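Local coordinates for Bd3459 (Bdellovibrio bacteriovorus, PDB 5CEC), which probably cleaves peptidoglycan peptides as a predatory endopeptidase of the D-Ala-D-Ala carboxypeptidase (S13) family, and is bound by the ankyrin-repeat immunity protein Bd3460, at residues V74-L78 and V313-L317; V81-D87 and S320-Y326; A305-I311 and Y379-L383. The protein carries 1 engineered substitution. One frame throughout, in Å; residues are numbered along the deposited sequence.

Interaction 1. Residues V74-L78 and V313-L317; sequences VVTTL and VLYSL
Helices 72-84 and 307-322 of the transpeptidase fold pack side by side in a buried contact. Lys73, in the first turn of helix 72-84, belongs to a sequence resembling the SxxK motif of penicillin-binding proteins, and the Val74 side chain, touching that pattern, brings the packing up to what is probably the active site. Both segments are regular helix, with Leu78 N bonded to Val74 O at 3.0 Å and Leu317 N to Val313 O at 2.8 Å. Their axes run in roughly the same direction, crossing at 34° and approaching to 9.7 Å. The register pairs Val75 with Val313 (CA to CA 6.4 Å) and Leu78 with Leu317 (CA to CA 5.2 Å). No hydrogen bond crosses; 358 Å² is buried, mostly between aliphatic side chains. Val74, Val75 and Val313 are all t. Val313 CG1 lies 4.0 Å from Val74 CG1, while Val313 CG2 meets Val75 CG2 at 4.1 Å. Leu78 and Leu317 share the tp rotamer. Leu317 sends CD2 to Val74 CG1 at 3.9 Å and to Thr77 CG2 at 4.0 Å; Thr77 is m, its OG1 bonded to Lys73 O and Asn248. Leu314 (mt) starts off away from the other helix, yet its CD2 reaches Val74 CG1 at 4.2 Å. Leu78 spans the turn from Val313 to Leu317: its CD2 lies 4.1 Å from Val313 CG1, and its CD1 rests 3.7 Å from Leu317 N.

Interaction 2. Residues V81-D87 and S320-Y326; sequences VDRLGPD and SLSAKGY
A Schellman motif closes helix 307-322 in this contact, beside the end of helix 72-84. Tyr326 N bonds to Leu321 O (2.9 Å) and Gly325 N to Ser322 O (3.0 Å), with Gly325 (positive phi) as the C-prime residue. Gly85 is the first residue to leave helix 72-84, at phi 93° and psi 145°, which demands glycine, and leads into Pro86. CA atoms pair Asp82 with Ser320 (6.9 Å) and Pro86 with Leu321 (7.2 Å). Ser320 (m) donates from OG to OD1 of Asp82 (m) at 2.7 Å; Asp82 OD2 turns to Tyr272 and Lys276. Next to this bond, Val81 (t) sets CG1 3.9 Å from Ser320 CB. These two helix C-termini belong to the transpeptidase fold, and Pro86, just past the first, packs against the capped end of the second: its CB is 4.2 Å from Leu321 CD2, and its CG lies 3.7 Å from Lys324 CG and 3.8 Å from Tyr326 CD2, at the ring edge. Tyr326 (m) donates from OH to Asp87 OD1 at 2.5 Å, and Lys241 also bonds that hydroxyl. Asp87 OD2 accepts from two waters: water 1 (2.7 Å) also donates to Lys324 O (3.0 Å), and water 2 (2.8 Å) accepts from NZ of Lys324 (mmtt) at 3.0 Å.

Interaction 3. Residues A305-I311 and Y379-L383; sequences ATCEMMI and YFAVL
Helix 307-322 begins here against strand 376-385 of the main antiparallel sheet, the helix-on-sheet packing of the penicillin-binding transpeptidase fold. Helix 307-311 runs 149° to strand 379-383, with axes 7.7 Å apart at closest; CA atoms pair Cys307 with Ala381 and Ile311 with Tyr379, each at 6.2 Å. Polar bonds cap the helix start: Thr306 (p) is the N-cap, its OG1 accepting from Met309 N at 3.0 Å, and Met310 N bonds to Thr306 O at 3.2 Å. Farther along, the Tyr379 hydroxyl bonds Asp318. Apolar contacts join the elements. Tyr379, Ala381 and Leu383, alternate residues, point CB toward the helix. Ala381 CB touches Met310 CB and Cys307 SG, both at 3.8 Å, and Cys307 SG also lies 3.4 Å from Ala381 O. Leu383 (mt) brings CD1 to Cys307 CB at 4.0 Å. Ile311 (mm) lays CD1 over the strand backbone, 3.7 Å from Phe380 C and 4.1 Å from Tyr379 CB. The covalent link is the disulfide of Cys307 (t) to Cys45 on the adjoining strand 40-48. With no hydrogen bond between the segments, close apolar fit holds helix and strand, while the disulfide ties the helix's first turn covalently to the same sheet.

Overall arrangement
Helix 307-322 takes part in all three contacts: its N-terminal end meets the sheet in interaction 3, its middle meets helix 72-84 in interaction 1, and its end meets the end of that same helix in interaction 2. Interactions 1 and 3 are buried and apolar, without hydrogen bonds between their segments; they touch where Leu314 CD1 lies 3.5 Å from Phe380 O and Val75 CG2 3.7 Å from Met310 CE. Interaction 2 is partly exposed and adds direct and water-mediated hydrogen bonds to its apolar contacts. It joins interaction 1 through Leu317 CD1 and Val81 CG2 (4.0 Å), but stays about 7 Å from interaction 3 at the nearest atoms.

Interaction 1. Residues V74-L78 and V313-L317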
# COMPACT_ATOMS: atom_id res chain seq x y z
N VAL A 74 -7.76 -7.62 0.07
CA VAL A 74 -7.90 -8.66 -0.95
C VAL A 74 -9.32 -9.27 -0.91
O VAL A 74 -9.88 -9.63 -1.94
CB VAL A 74 -6.83 -9.74 -0.82
CG1 VAL A 74 -6.99 -10.76 -1.94
CG2 VAL A 74 -5.43 -9.15 -0.88
N VAL A 75 -9.90 -9.37 0.28
CA VAL A 75 -11.27 -9.86 0.42
C VAL A 75 -12.24 -8.85 -0.19
O VAL A 75 -13.14 -9.21 -0.96
CB VAL A 75 -11.62 -10.13 1.89
CG1 VAL A 75 -12.99 -10.77 1.99
CG2 VAL A 75 -10.59 -11.09 2.53
N THR A 76 -12.02 -7.57 0.11
CA THR A 76 -12.85 -6.51 -0.53
C THR A 76 -12.71 -6.54 -2.07
O THR A 76 -13.69 -6.32 -2.77
CB THR A 76 -12.45 -5.16 0.07
OG1 THR A 76 -12.59 -5.25 1.50
CG2 THR A 76 -13.29 -4.03 -0.48
N THR A 77 -11.49 -6.80 -2.54
CA THR A 77 -11.19 -6.93 -3.98
C THR A 77 -12.04 -8.05 -4.57
O THR A 77 -12.68 -7.85 -5.60
CB THR A 77 -9.70 -7.17 -4.19
OG1 THR A 77 -8.98 -6.02 -3.74
CG2 THR A 77 -9.35 -7.39 -5.59
N LEU A 78 -12.05 -9.21 -3.93
CA LEU A 78 -12.87 -10.34 -4.43
C LEU A 78 -14.34 -9.93 -4.48
O LEU A 78 -15.03 -10.17 -5.48
CB LEU A 78 -12.71 -11.54 -3.50
CG LEU A 78 -13.67 -12.69 -3.77
CD1 LEU A 78 -13.53 -13.26 -5.18
CD2 LEU A 78 -13.50 -13.79 -2.75
N VAL A 313 -10.04 -17.21 -0.60
CA VAL A 313 -10.24 -15.92 -1.24
C VAL A 313 -9.33 -15.78 -2.45
O VAL A 313 -9.78 -15.33 -3.52
CB VAL A 313 -10.03 -14.77 -0.22
CG1 VAL A 313 -9.85 -13.42 -0.90
CG2 VAL A 313 -11.21 -14.74 0.74
N LEU A 314 -8.06 -16.14 -2.30
CA LEU A 314 -7.13 -16.08 -3.44
C LEU A 314 -7.58 -16.98 -4.60
O LEU A 314 -7.57 -16.56 -5.77
CB LEU A 314 -5.71 -16.43 -3.02
CG LEU A 314 -5.07 -15.31 -2.14
CD1 LEU A 314 -3.91 -15.90 -1.34
CD2 LEU A 314 -4.62 -14.11 -2.96
N TYR A 315 -7.97 -18.21 -4.28
CA TYR A 315 -8.45 -19.15 -5.30
C TYR A 315 -9.63 -18.57 -6.06
O TYR A 315 -9.67 -18.58 -7.32
CB TYR A 315 -8.87 -20.46 -4.65
CG TYR A 315 -9.44 -21.42 -5.64
CD1 TYR A 315 -10.78 -21.38 -5.99
CD2 TYR A 315 -8.62 -22.35 -6.25
CE1 TYR A 315 -11.30 -22.25 -6.90
CE2 TYR A 315 -9.12 -23.22 -7.19
CZ TYR A 315 -10.48 -23.19 -7.53
OH TYR A 315 -11.01 -24.02 -8.44
N SER A 316 -10.59 -18.03 -5.32
CA SER A 316 -11.80 -17.47 -5.91
C SER A 316 -11.55 -16.20 -6.71
O SER A 316 -12.16 -16.00 -7.76
CB SER A 316 -12.87 -17.24 -4.83
OG SER A 316 -13.30 -18.46 -4.27
N LEU A 317 -10.66 -15.32 -6.21
CA LEU A 317 -10.32 -14.12 -6.93
C LEU A 317 -9.64 -14.47 -8.24
O LEU A 317 -9.94 -13.87 -9.30
CB LEU A 317 -9.42 -13.24 -6.05
CG LEU A 317 -8.93 -11.94 -6.69
CD1 LEU A 317 -10.07 -11.05 -7.18
CD2 LEU A 317 -8.09 -11.18 -5.68

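Interaction 2. Residues V81-D87 and S320-Y326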
# COMPACT_ATOMS: atom_id res chain seq x y z
N VAL A 81 -14.91 -7.53 -7.38
CA VAL A 81 -14.76 -8.23 -8.67
C VAL A 81 -15.99 -9.07 -8.96
O VAL A 81 -16.50 -9.08 -10.07
CB VAL A 81 -13.46 -9.06 -8.72
CG1 VAL A 81 -13.44 -10.06 -9.88
CG2 VAL A 81 -12.26 -8.14 -8.77
N ASP A 82 -16.48 -9.78 -7.95
CA ASP A 82 -17.68 -10.63 -8.12
C ASP A 82 -18.95 -9.80 -8.32
O ASP A 82 -19.80 -10.15 -9.15
CB ASP A 82 -17.84 -11.57 -6.91
CG ASP A 82 -17.08 -12.86 -7.06
OD1 ASP A 82 -16.44 -13.11 -8.13
OD2 ASP A 82 -17.14 -13.65 -6.09
N ARG A 83 -19.13 -8.72 -7.57
CA ARG A 83 -20.36 -7.95 -7.65
C ARG A 83 -20.41 -7.04 -8.88
O ARG A 83 -21.49 -6.82 -9.44
CB ARG A 83 -20.52 -7.08 -6.41
CG ARG A 83 -21.13 -7.78 -5.24
CD ARG A 83 -22.66 -7.85 -5.41
NE ARG A 83 -23.27 -6.51 -5.37
CZ ARG A 83 -23.50 -5.78 -4.28
NH1 ARG A 83 -23.27 -6.27 -3.06
NH2 ARG A 83 -23.98 -4.55 -4.39
N LEU A 84 -19.27 -6.48 -9.27
CA LEU A 84 -19.22 -5.48 -10.34
C LEU A 84 -18.57 -5.93 -11.63
O LEU A 84 -18.96 -5.47 -12.72
CB LEU A 84 -18.50 -4.24 -9.85
CG LEU A 84 -19.09 -3.58 -8.59
CD1 LEU A 84 -18.16 -2.47 -8.14
CD2 LEU A 84 -20.49 -3.06 -8.84
N GLY A 85 -17.57 -6.80 -11.52
CA GLY A 85 -16.75 -7.22 -12.64
C GLY A 85 -15.51 -6.34 -12.76
O GLY A 85 -15.55 -5.14 -12.52
N PRO A 86 -14.38 -6.94 -13.16
CA PRO A 86 -13.13 -6.17 -13.24
C PRO A 86 -13.10 -5.06 -14.28
O PRO A 86 -12.25 -4.18 -14.18
CB PRO A 86 -12.07 -7.24 -13.58
CG PRO A 86 -12.85 -8.30 -14.29
CD PRO A 86 -14.20 -8.32 -13.64
N ASP A 87 -14.00 -5.12 -15.26
CA ASP A 87 -14.08 -4.10 -16.29
C ASP A 87 -15.15 -3.06 -16.01
O ASP A 87 -15.40 -2.17 -16.84
CB ASP A 87 -14.29 -4.77 -17.63
CG ASP A 87 -13.14 -5.70 -18.00
OD1 ASP A 87 -12.00 -5.20 -18.05
OD2 ASP A 87 -13.37 -6.91 -18.26
N SER A 320 -12.23 -15.77 -10.73
CA SER A 320 -13.08 -14.72 -11.30
C SER A 320 -12.30 -13.84 -12.28
O SER A 320 -12.82 -13.47 -13.35
CB SER A 320 -13.70 -13.89 -10.18
OG SER A 320 -14.60 -14.68 -9.39
N LEU A 321 -11.05 -13.49 -11.95
CA LEU A 321 -10.22 -12.73 -12.88
C LEU A 321 -9.89 -13.51 -14.15
O LEU A 321 -9.93 -12.94 -15.24
CB LEU A 321 -8.92 -12.30 -12.20
CG LEU A 321 -9.11 -11.27 -11.08
CD1 LEU A 321 -7.81 -11.15 -10.30
CD2 LEU A 321 -9.54 -9.91 -11.64
N SER A 322 -9.56 -14.80 -14.00
CA SER A 322 -9.17 -15.62 -15.16
C SER A 322 -10.29 -15.75 -16.19
O SER A 322 -10.03 -15.82 -17.39
CB SER A 322 -8.74 -17.01 -14.71
OG SER A 322 -7.61 -16.91 -13.87
N ALA A 323 -11.52 -15.72 -15.72
CA ALA A 323 -12.69 -15.77 -16.61
C ALA A 323 -12.75 -14.58 -17.59
O ALA A 323 -13.39 -14.69 -18.64
CB ALA A 323 -13.96 -15.82 -15.80
N LYS A 324 -12.11 -13.47 -17.21
CA LYS A 324 -12.05 -12.26 -18.02
C LYS A 324 -10.66 -12.02 -18.60
O LYS A 324 -10.38 -10.92 -19.08
CB LYS A 324 -12.46 -11.05 -17.19
CG LYS A 324 -13.71 -11.24 -16.36
CD LYS A 324 -14.95 -11.21 -17.17
CE LYS A 324 -16.16 -11.00 -16.28
NZ LYS A 324 -17.28 -10.65 -17.17
N GLY A 325 -9.80 -13.03 -18.55
CA GLY A 325 -8.45 -12.96 -19.11
C GLY A 325 -7.44 -12.24 -18.26
O GLY A 325 -6.41 -11.85 -18.77
N TYR A 326 -7.70 -12.12 -16.95
CA TYR A 326 -6.83 -11.37 -16.07
C TYR A 326 -6.12 -12.29 -15.07
O TYR A 326 -6.53 -13.44 -14.88
CB TYR A 326 -7.58 -10.29 -15.31
CG TYR A 326 -8.19 -9.23 -16.20
CD1 TYR A 326 -7.39 -8.51 -17.07
CD2 TYR A 326 -9.54 -8.90 -16.11
CE1 TYR A 326 -7.92 -7.52 -17.87
CE2 TYR A 326 -10.08 -7.88 -16.89
CZ TYR A 326 -9.26 -7.21 -17.79
OH TYR A 326 -9.71 -6.18 -18.59
O HOH W 1 -11.74 -8.38 -19.83
O HOH W 2 -15.87 -8.18 -18.23

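Interaction 3. Residues A305-I311 and Y379-L383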
# COMPACT_ATOMS: atom_id res chain seq x y z
N ALA A 305 -9.88 -13.20 10.20
CA ALA A 305 -10.27 -14.41 9.46
C ALA A 305 -9.22 -15.47 9.63
O ALA A 305 -8.12 -15.21 10.16
CB ALA A 305 -10.45 -14.12 7.97
N THR A 306 -9.54 -16.67 9.18
CA THR A 306 -8.59 -17.76 9.21
C THR A 306 -7.63 -17.68 8.03
O THR A 306 -7.95 -17.15 6.97
CB THR A 306 -9.29 -19.13 9.22
OG1 THR A 306 -9.88 -19.36 7.95
CG2 THR A 306 -10.36 -19.23 10.34
N CYS A 307 -6.47 -18.30 8.20
CA CYS A 307 -5.48 -18.40 7.14
C CYS A 307 -6.10 -19.21 5.97
O CYS A 307 -5.94 -18.84 4.80
CB CYS A 307 -4.22 -19.05 7.68
SG CYS A 307 -2.78 -18.89 6.62
N GLU A 308 -6.83 -20.30 6.27
CA GLU A 308 -7.53 -21.06 5.23
C GLU A 308 -8.47 -20.19 4.40
O GLU A 308 -8.51 -20.29 3.17
CB GLU A 308 -8.33 -22.24 5.81
CG GLU A 308 -7.48 -23.41 6.23
CD GLU A 308 -8.28 -24.66 6.57
OE1 GLU A 308 -9.53 -24.63 6.53
OE2 GLU A 308 -7.64 -25.69 6.87
N MET A 309 -9.20 -19.29 5.08
CA MET A 309 -10.10 -18.39 4.37
C MET A 309 -9.33 -17.50 3.39
O MET A 309 -9.83 -17.18 2.30
CB MET A 309 -10.92 -17.54 5.34
CG MET A 309 -12.14 -18.22 5.90
SD MET A 309 -13.39 -18.66 4.66
CE MET A 309 -13.33 -17.27 3.57
N MET A 310 -8.14 -17.05 3.77
CA MET A 310 -7.33 -16.26 2.86
C MET A 310 -6.94 -17.02 1.58
O MET A 310 -6.97 -16.48 0.48
CB MET A 310 -6.12 -15.68 3.59
CG MET A 310 -6.46 -14.71 4.71
SD MET A 310 -7.50 -13.30 4.20
CE MET A 310 -9.15 -13.89 4.55
N ILE A 311 -6.60 -18.29 1.73
CA ILE A 311 -6.31 -19.13 0.56
C ILE A 311 -7.56 -19.27 -0.32
O ILE A 311 -7.47 -19.14 -1.52
CB ILE A 311 -5.80 -20.50 0.97
CG1 ILE A 311 -4.52 -20.36 1.83
CG2 ILE A 311 -5.57 -21.36 -0.26
CD1 ILE A 311 -3.36 -19.67 1.12
N TYR A 379 -0.62 -20.32 -3.94
CA TYR A 379 -1.21 -19.32 -3.04
C TYR A 379 -0.63 -19.45 -1.64
O TYR A 379 -0.33 -20.56 -1.18
CB TYR A 379 -2.74 -19.51 -2.93
CG TYR A 379 -3.47 -19.51 -4.25
CD1 TYR A 379 -3.34 -18.44 -5.12
CD2 TYR A 379 -4.27 -20.58 -4.64
CE1 TYR A 379 -3.99 -18.43 -6.34
CE2 TYR A 379 -4.93 -20.57 -5.85
CZ TYR A 379 -4.78 -19.51 -6.71
OH TYR A 379 -5.41 -19.51 -7.93
N PHE A 380 -0.46 -18.33 -0.96
CA PHE A 380 0.02 -18.36 0.41
C PHE A 380 -0.61 -17.27 1.24
O PHE A 380 -1.08 -16.26 0.71
CB PHE A 380 1.56 -18.19 0.43
CG PHE A 380 2.02 -16.79 0.14
CD1 PHE A 380 2.12 -15.87 1.16
CD2 PHE A 380 2.27 -16.37 -1.17
CE1 PHE A 380 2.49 -14.56 0.89
CE2 PHE A 380 2.60 -15.07 -1.43
CZ PHE A 380 2.72 -14.18 -0.41
N ALA A 381 -0.58 -17.47 2.55
CA ALA A 381 -0.90 -16.43 3.52
C ALA A 381 -0.08 -16.63 4.76
O ALA A 381 0.09 -17.76 5.23
CB ALA A 381 -2.37 -16.36 3.84
N VAL A 382 0.47 -15.52 5.26
CA VAL A 382 1.28 -15.54 6.50
C VAL A 382 0.71 -14.51 7.46
O VAL A 382 0.61 -13.33 7.11
CB VAL A 382 2.77 -15.19 6.24
CG1 VAL A 382 3.60 -15.44 7.50
CG2 VAL A 382 3.34 -15.96 5.06
N LEU A 383 0.31 -14.99 8.64
CA LEU A 383 -0.32 -14.16 9.66
C LEU A 383 0.62 -14.16 10.86
O LEU A 383 0.76 -15.18 11.53
CB LEU A 383 -1.70 -14.67 10.04
CG LEU A 383 -2.66 -14.91 8.86
CD1 LEU A 383 -3.97 -15.48 9.38
CD2 LEU A 383 -2.91 -13.66 8.07